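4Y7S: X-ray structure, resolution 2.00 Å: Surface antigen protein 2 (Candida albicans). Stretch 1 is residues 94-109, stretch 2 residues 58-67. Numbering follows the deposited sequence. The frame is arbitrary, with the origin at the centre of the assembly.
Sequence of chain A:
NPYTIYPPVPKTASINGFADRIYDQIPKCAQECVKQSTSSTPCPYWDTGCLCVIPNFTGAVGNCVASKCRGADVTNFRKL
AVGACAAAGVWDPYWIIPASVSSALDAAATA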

ATOM      1  N   TYR A  94       1.642  -7.332  13.364  1.00 21.70           N
ATOM      2  CA  TYR A  94       0.432  -8.155  13.333  1.00 16.02           C
ATOM      3  C   TYR A  94      -0.721  -7.503  12.566  1.00 19.75           C
ATOM      4  O   TYR A  94      -1.160  -8.039  11.548  1.00 15.66           O
ATOM      5  CB  TYR A  94       0.028  -8.531  14.772  1.00 18.19           C
ATOM      6  CG  TYR A  94       1.207  -9.115  15.540  1.00 22.28           C
ATOM      7  CD1 TYR A  94       1.727 -10.356  15.199  1.00 21.74           C
ATOM      8  CD2 TYR A  94       1.826  -8.408  16.561  1.00 21.92           C
ATOM      9  CE1 TYR A  94       2.814 -10.893  15.858  1.00 24.32           C
ATOM     10  CE2 TYR A  94       2.911  -8.943  17.236  1.00 25.72           C
ATOM     11  CZ  TYR A  94       3.404 -10.184  16.880  1.00 25.17           C
ATOM     12  OH  TYR A  94       4.486 -10.729  17.538  1.00 34.49           O
ATOM     13  N   TRP A  95      -1.228  -6.371  13.048  1.00 22.01           N
ATOM     14  CA  TRP A  95      -2.207  -5.595  12.295  1.00 18.60           C
ATOM     15  C   TRP A  95      -1.431  -4.483  11.595  1.00 23.67           C
ATOM     16  O   TRP A  95      -1.004  -3.523  12.223  1.00 18.16           O
ATOM     17  CB  TRP A  95      -3.310  -5.065  13.204  1.00 24.05           C
ATOM     18  CG  TRP A  95      -4.430  -4.377  12.463  1.00 16.10           C
ATOM     19  CD1 TRP A  95      -5.118  -4.861  11.389  1.00 18.42           C
ATOM     20  CD2 TRP A  95      -4.993  -3.097  12.754  1.00 13.22           C
ATOM     21  NE1 TRP A  95      -6.056  -3.958  10.982  1.00 14.06           N
ATOM     22  CE2 TRP A  95      -6.011  -2.866  11.808  1.00 16.74           C
ATOM     23  CE3 TRP A  95      -4.740  -2.117  13.726  1.00 19.00           C
ATOM     24  CZ2 TRP A  95      -6.764  -1.700  11.795  1.00 16.01           C
ATOM     25  CZ3 TRP A  95      -5.495  -0.964  13.713  1.00 21.05           C
ATOM     26  CH2 TRP A  95      -6.502  -0.767  12.761  1.00 17.91           C
ATOM     27  N   ILE A  96      -1.201  -4.644  10.297  1.00 16.33           N
ATOM     28  CA  ILE A  96      -0.227  -3.806   9.604  1.00 19.66           C
ATOM     29  C   ILE A  96      -0.883  -2.571   9.016  1.00 19.17           C
ATOM     30  O   ILE A  96      -1.486  -2.638   7.955  1.00 20.19           O
ATOM     31  CB  ILE A  96       0.463  -4.558   8.434  1.00 20.98           C
ATOM     32  CG1 ILE A  96       0.937  -5.969   8.836  1.00 28.80           C
ATOM     33  CG2 ILE A  96       1.618  -3.733   7.888  1.00 20.73           C
ATOM     34  CD1 ILE A  96       2.076  -6.026   9.820  1.00 28.28           C
ATOM     35  N   ILE A  97      -0.697  -1.430   9.672  1.00 18.24           N
ATOM     36  CA  ILE A  97      -1.328  -0.184   9.235  1.00 14.13           C
ATOM     37  C   ILE A  97      -0.302   0.862   8.874  1.00 15.40           C
ATOM     38  O   ILE A  97       0.830   0.828   9.352  1.00 18.58           O
ATOM     39  CB  ILE A  97      -2.268   0.395  10.326  1.00 14.53           C
ATOM     40  CG1 ILE A  97      -1.546   0.559  11.667  1.00 18.94           C
ATOM     41  CG2 ILE A  97      -3.456  -0.477  10.486  1.00 18.93           C
ATOM     42  CD1 ILE A  97      -2.411   1.222  12.763  1.00 21.61           C
ATOM     43  N   PRO A  98      -0.704   1.827   8.040  1.00 17.95           N
ATOM     44  CA  PRO A  98       0.180   2.953   7.742  1.00 17.87           C
ATOM     45  C   PRO A  98       0.610   3.726   9.013  1.00 18.04           C
ATOM     46  O   PRO A  98      -0.148   3.772   9.991  1.00 16.00           O
ATOM     47  CB  PRO A  98      -0.688   3.839   6.867  1.00 17.07           C
ATOM     48  CG  PRO A  98      -1.733   2.932   6.295  1.00 17.85           C
ATOM     49  CD  PRO A  98      -1.999   1.937   7.347  1.00 17.53           C
ATOM     50  N   ALA A  99       1.798   4.314   9.008  1.00 17.04           N
ATOM     51  CA  ALA A  99       2.264   5.066  10.169  1.00 19.27           C
ATOM     52  C   ALA A  99       1.346   6.249  10.481  1.00 23.58           C
ATOM     53  O   ALA A  99       1.103   6.554  11.642  1.00 20.35           O
ATOM     54  CB  ALA A  99       3.688   5.548   9.963  1.00 24.91           C
ATOM     55  N   SER A 100       0.839   6.914   9.446  1.00 21.21           N
ATOM     56  CA  SER A 100      -0.077   8.050   9.628  1.00 23.95           C
ATOM     57  C   SER A 100      -1.379   7.612  10.329  1.00 23.32           C
ATOM     58  O   SER A 100      -1.922   8.322  11.178  1.00 23.55           O
ATOM     59  CB  SER A 100      -0.371   8.684   8.274  1.00 27.14           C
ATOM     60  OG  SER A 100      -0.953   7.720   7.401  1.00 23.62           O
ATOM     61  N   VAL A 101      -1.864   6.426   9.989  1.00 17.01           N
ATOM     62  CA  VAL A 101      -3.072   5.891  10.620  1.00 18.74           C
ATOM     63  C   VAL A 101      -2.817   5.502  12.076  1.00 15.73           C
ATOM     64  O   VAL A 101      -3.653   5.762  12.957  1.00 20.69           O
ATOM     65  CB  VAL A 101      -3.614   4.668   9.845  1.00 19.44           C
ATOM     66  CG1 VAL A 101      -4.764   4.006  10.605  1.00 19.54           C
ATOM     67  CG2 VAL A 101      -4.049   5.077   8.429  1.00 14.94           C
ATOM     68  N   SER A 102      -1.673   4.889  12.347  1.00 19.82           N
ATOM     69  CA  SER A 102      -1.299   4.590  13.725  1.00 21.75           C
ATOM     70  C   SER A 102      -1.273   5.862  14.576  1.00 23.85           C
ATOM     71  O   SER A 102      -1.748   5.852  15.699  1.00 22.20           O
ATOM     72  CB  SER A 102       0.063   3.900  13.790  1.00 23.32           C
ATOM     73  OG  SER A 102       0.273   3.354  15.084  1.00 23.51           O
ATOM     74  N   SER A 103      -0.696   6.945  14.045  1.00 20.40           N
ATOM     75  CA  SER A 103      -0.609   8.209  14.770  1.00 24.98           C
ATOM     76  C   SER A 103      -2.003   8.754  15.054  1.00 23.44           C
ATOM     77  O   SER A 103      -2.270   9.234  16.146  1.00 25.05           O
ATOM     78  CB  SER A 103       0.213   9.245  13.990  1.00 25.85           C
ATOM     79  OG  SER A 103       1.525   8.765  13.748  1.00 35.50           O
ATOM     80  N   ALA A 104      -2.891   8.651  14.072  1.00 22.07           N
ATOM     81  CA  ALA A 104      -4.284   9.073  14.241  1.00 26.51           C
ATOM     82  C   ALA A 104      -4.983   8.238  15.321  1.00 22.25           C
ATOM     83  O   ALA A 104      -5.792   8.755  16.093  1.00 25.39           O
ATOM     84  CB  ALA A 104      -5.045   8.974  12.906  1.00 27.47           C
ATOM     85  N   LEU A 105      -4.696   6.941  15.372  1.00 19.89           N
ATOM     86  CA  LEU A 105      -5.302   6.098  16.398  1.00 18.36           C
ATOM     87  C   LEU A 105      -4.772   6.452  17.769  1.00 20.35           C
ATOM     88  O   LEU A 105      -5.537   6.529  18.731  1.00 21.93           O
ATOM     89  CB  LEU A 105      -5.050   4.624  16.114  1.00 16.40           C
ATOM     90  CG  LEU A 105      -5.846   4.046  14.942  1.00 14.66           C
ATOM     91  CD1 LEU A 105      -5.281   2.695  14.534  1.00 16.89           C
ATOM     92  CD2 LEU A 105      -7.351   3.969  15.284  1.00 17.74           C
ATOM     93  N   ASP A 106      -3.458   6.670  17.851  1.00 21.30           N
ATOM     94  CA  ASP A 106      -2.824   7.106  19.093  1.00 23.78           C
ATOM     95  C   ASP A 106      -3.545   8.339  19.639  1.00 35.00           C
ATOM     96  O   ASP A 106      -3.844   8.438  20.845  1.00 27.63           O
ATOM     97  CB  ASP A 106      -1.335   7.437  18.893  1.00 25.19           C
ATOM     98  CG  ASP A 106      -0.477   6.203  18.625  1.00 29.24           C
ATOM     99  OD1 ASP A 106      -0.982   5.070  18.779  1.00 27.38           O
ATOM    100  OD2 ASP A 106       0.720   6.370  18.287  1.00 31.73           O
ATOM    101  N   ALA A 107      -3.790   9.297  18.751  1.00 26.71           N
ATOM    102  CA  ALA A 107      -4.445  10.546  19.149  1.00 35.42           C
ATOM    103  C   ALA A 107      -5.875  10.293  19.645  1.00 29.14           C
ATOM    104  O   ALA A 107      -6.309  10.866  20.654  1.00 31.55           O
ATOM    105  CB  ALA A 107      -4.447  11.536  17.984  1.00 33.52           C
ATOM    106  N   ALA A 108      -6.617   9.470  18.917  1.00 26.48           N
ATOM    107  CA  ALA A 108      -7.995   9.157  19.290  1.00 26.34           C
ATOM    108  C   ALA A 108      -8.060   8.473  20.652  1.00 26.70           C
ATOM    109  O   ALA A 108      -8.968   8.746  21.454  1.00 28.46           O
ATOM    110  CB  ALA A 108      -8.642   8.275  18.234  1.00 23.73           C
ATOM    111  N   ALA A 109      -7.043   7.668  20.958  1.00 25.71           N
ATOM    112  CA  ALA A 109      -7.009   6.934  22.222  1.00 26.58           C
ATOM    113  C   ALA A 109      -6.710   7.828  23.421  1.00 31.20           C
ATOM    114  O   ALA A 109      -7.088   7.496  24.540  1.00 33.16           O
ATOM    115  CB  ALA A 109      -5.973   5.832  22.152  1.00 25.66           C
TER
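Stretch 2 (58-67) TGAVGNCVAS

The most unusual feature of this contact is a glycine facing the partner helix at close range: Gly62 has no side chain, and Val101 fills the space that one would take. Val101 CG1 lies 3.7 Å from Gly62 CA, and an ideal CB built on the glycine would fall 2.5 Å from Val101 CG1, a clash. Trp95 borders the same site, its ring edge directed at the glycine, with CH2 3.9 Å from Gly62 CA.

Stretch 2 is helical throughout, from Thr58 to Ser67, and runs in nearly the same direction as the helix 99-109 of stretch 1. The two axes cross at 20° and approach to 8.8 Å. In register, Ile97, just before the helix, lies beside Gly59 (CA to CA, 5.5 Å), Val101 beside Asn63 (6.1 Å) and Leu105 beside Ala66 (5.0 Å).

At its start, stretch 2 packs against the extended segment that leads into the helix of stretch 1. Thr58, with chi1 in the p rotamer, donates a hydrogen bond from OG1 to Ile96 O (2.7 Å), tying the helix to a carbonyl of this loop, while its CG2 lies 3.7 Å from Trp95 NE1. Pro98, at the N-cap position, rests on the backbone of Gly59, with CD 3.8 Å from Gly59 CA; an ideal CB there would be a tight 3.2 Å from Pro98 CG.

Farther along, the contact is made largely by small and aliphatic groups. The CA-to-CB bond of Leu105 points sideways, but its end comes nearer, bringing CD2 within 3.8 Å of both Val65 CG1 and Ala66 CB. Ala66 also meets two alanines one turn apart, its CB lying 4.2 Å from Ala104 CB and its O 3.7 Å from Ala108 CB. Together the two stretches bury 518 Å².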

ATOM      1  N   THR A  58      -6.436  -2.096   5.830  1.00 18.55           N
ATOM      2  CA  THR A  58      -6.283  -1.835   7.260  1.00 17.04           C
ATOM      3  C   THR A  58      -6.322  -0.338   7.548  1.00 14.12           C
ATOM      4  O   THR A  58      -6.771   0.077   8.605  1.00 16.56           O
ATOM      5  CB  THR A  58      -4.972  -2.400   7.822  1.00 13.68           C
ATOM      6  OG1 THR A  58      -3.872  -1.690   7.261  1.00 15.57           O
ATOM      7  CG2 THR A  58      -4.848  -3.900   7.537  1.00 17.81           C
ATOM      8  N   GLY A  59      -5.803   0.462   6.627  1.00 15.32           N
ATOM      9  CA  GLY A  59      -5.759   1.909   6.810  1.00 16.44           C
ATOM     10  C   GLY A  59      -7.158   2.504   6.773  1.00 16.77           C
ATOM     11  O   GLY A  59      -7.480   3.438   7.508  1.00 17.35           O
ATOM     12  N   ALA A  60      -7.998   1.957   5.902  1.00 16.91           N
ATOM     13  CA  ALA A  60      -9.376   2.416   5.828  1.00 17.79           C
ATOM     14  C   ALA A  60     -10.095   2.073   7.126  1.00 16.68           C
ATOM     15  O   ALA A  60     -10.809   2.909   7.680  1.00 17.44           O
ATOM     16  CB  ALA A  60     -10.102   1.786   4.630  1.00 18.77           C
ATOM     17  N   VAL A  61      -9.902   0.844   7.600  1.00 15.23           N
ATOM     18  CA  VAL A  61     -10.510   0.401   8.840  1.00 18.03           C
ATOM     19  C   VAL A  61      -9.992   1.283   9.977  1.00 14.00           C
ATOM     20  O   VAL A  61     -10.764   1.792  10.783  1.00 14.29           O
ATOM     21  CB  VAL A  61     -10.213  -1.097   9.120  1.00 15.75           C
ATOM     22  CG1 VAL A  61     -10.643  -1.459  10.528  1.00 16.68           C
ATOM     23  CG2 VAL A  61     -10.928  -1.982   8.103  1.00 14.34           C
ATOM     24  N   GLY A  62      -8.687   1.504   9.988  1.00 18.03           N
ATOM     25  CA  GLY A  62      -8.053   2.304  11.016  1.00 17.45           C
ATOM     26  C   GLY A  62      -8.512   3.755  11.028  1.00 18.25           C
ATOM     27  O   GLY A  62      -8.769   4.330  12.089  1.00 17.86           O
ATOM     28  N   ASN A  63      -8.621   4.349   9.846  1.00 17.27           N
ATOM     29  CA  ASN A  63      -9.103   5.716   9.725  1.00 19.48           C
ATOM     30  C   ASN A  63     -10.497   5.852  10.284  1.00 19.68           C
ATOM     31  O   ASN A  63     -10.809   6.827  10.958  1.00 21.21           O
ATOM     32  CB  ASN A  63      -9.114   6.149   8.272  1.00 21.01           C
ATOM     33  CG  ASN A  63      -7.776   6.605   7.802  1.00 25.16           C
ATOM     34  OD1 ASN A  63      -6.931   7.019   8.596  1.00 30.43           O
ATOM     35  ND2 ASN A  63      -7.572   6.565   6.495  1.00 30.55           N
ATOM     36  N   CYS A  64     -11.341   4.867   9.990  1.00 18.62           N
ATOM     37  CA  CYS A  64     -12.712   4.873  10.473  1.00 19.35           C
ATOM     38  C   CYS A  64     -12.775   4.746  12.011  1.00 21.53           C
ATOM     39  O   CYS A  64     -13.505   5.480  12.677  1.00 19.56           O
ATOM     40  CB  CYS A  64     -13.502   3.741   9.802  1.00 22.53           C
ATOM     41  SG  CYS A  64     -15.244   3.583  10.343  1.00 27.10           S
ATOM     42  N   VAL A  65     -11.992   3.830  12.578  1.00 17.86           N
ATOM     43  CA  VAL A  65     -11.977   3.676  14.022  1.00 16.71           C
ATOM     44  C   VAL A  65     -11.484   4.963  14.686  1.00 17.10           C
ATOM     45  O   VAL A  65     -12.029   5.382  15.710  1.00 21.28           O
ATOM     46  CB  VAL A  65     -11.102   2.481  14.454  1.00 19.49           C
ATOM     47  CG1 VAL A  65     -10.812   2.510  15.951  1.00 18.00           C
ATOM     48  CG2 VAL A  65     -11.778   1.157  14.048  1.00 16.31           C
ATOM     49  N   ALA A  66     -10.450   5.583  14.125  1.00 18.80           N
ATOM     50  CA  ALA A  66      -9.943   6.833  14.669  1.00 20.23           C
ATOM     51  C   ALA A  66     -10.969   7.962  14.619  1.00 25.13           C
ATOM     52  O   ALA A  66     -10.908   8.885  15.411  1.00 24.61           O
ATOM     53  CB  ALA A  66      -8.688   7.258  13.932  1.00 22.10           C
ATOM     54  N   SER A  67     -11.899   7.888  13.681  1.00 22.76           N
ATOM     55  CA  SER A  67     -12.912   8.923  13.520  1.00 25.50           C
ATOM     56  C   SER A  67     -14.102   8.672  14.433  1.00 25.41           C
ATOM     57  O   SER A  67     -14.685   9.585  14.971  1.00 27.80           O
ATOM     58  CB  SER A  67     -13.389   8.968  12.073  1.00 30.67           C
ATOM     59  OG  SER A  67     -12.310   9.257  11.200  1.00 54.68           O
TER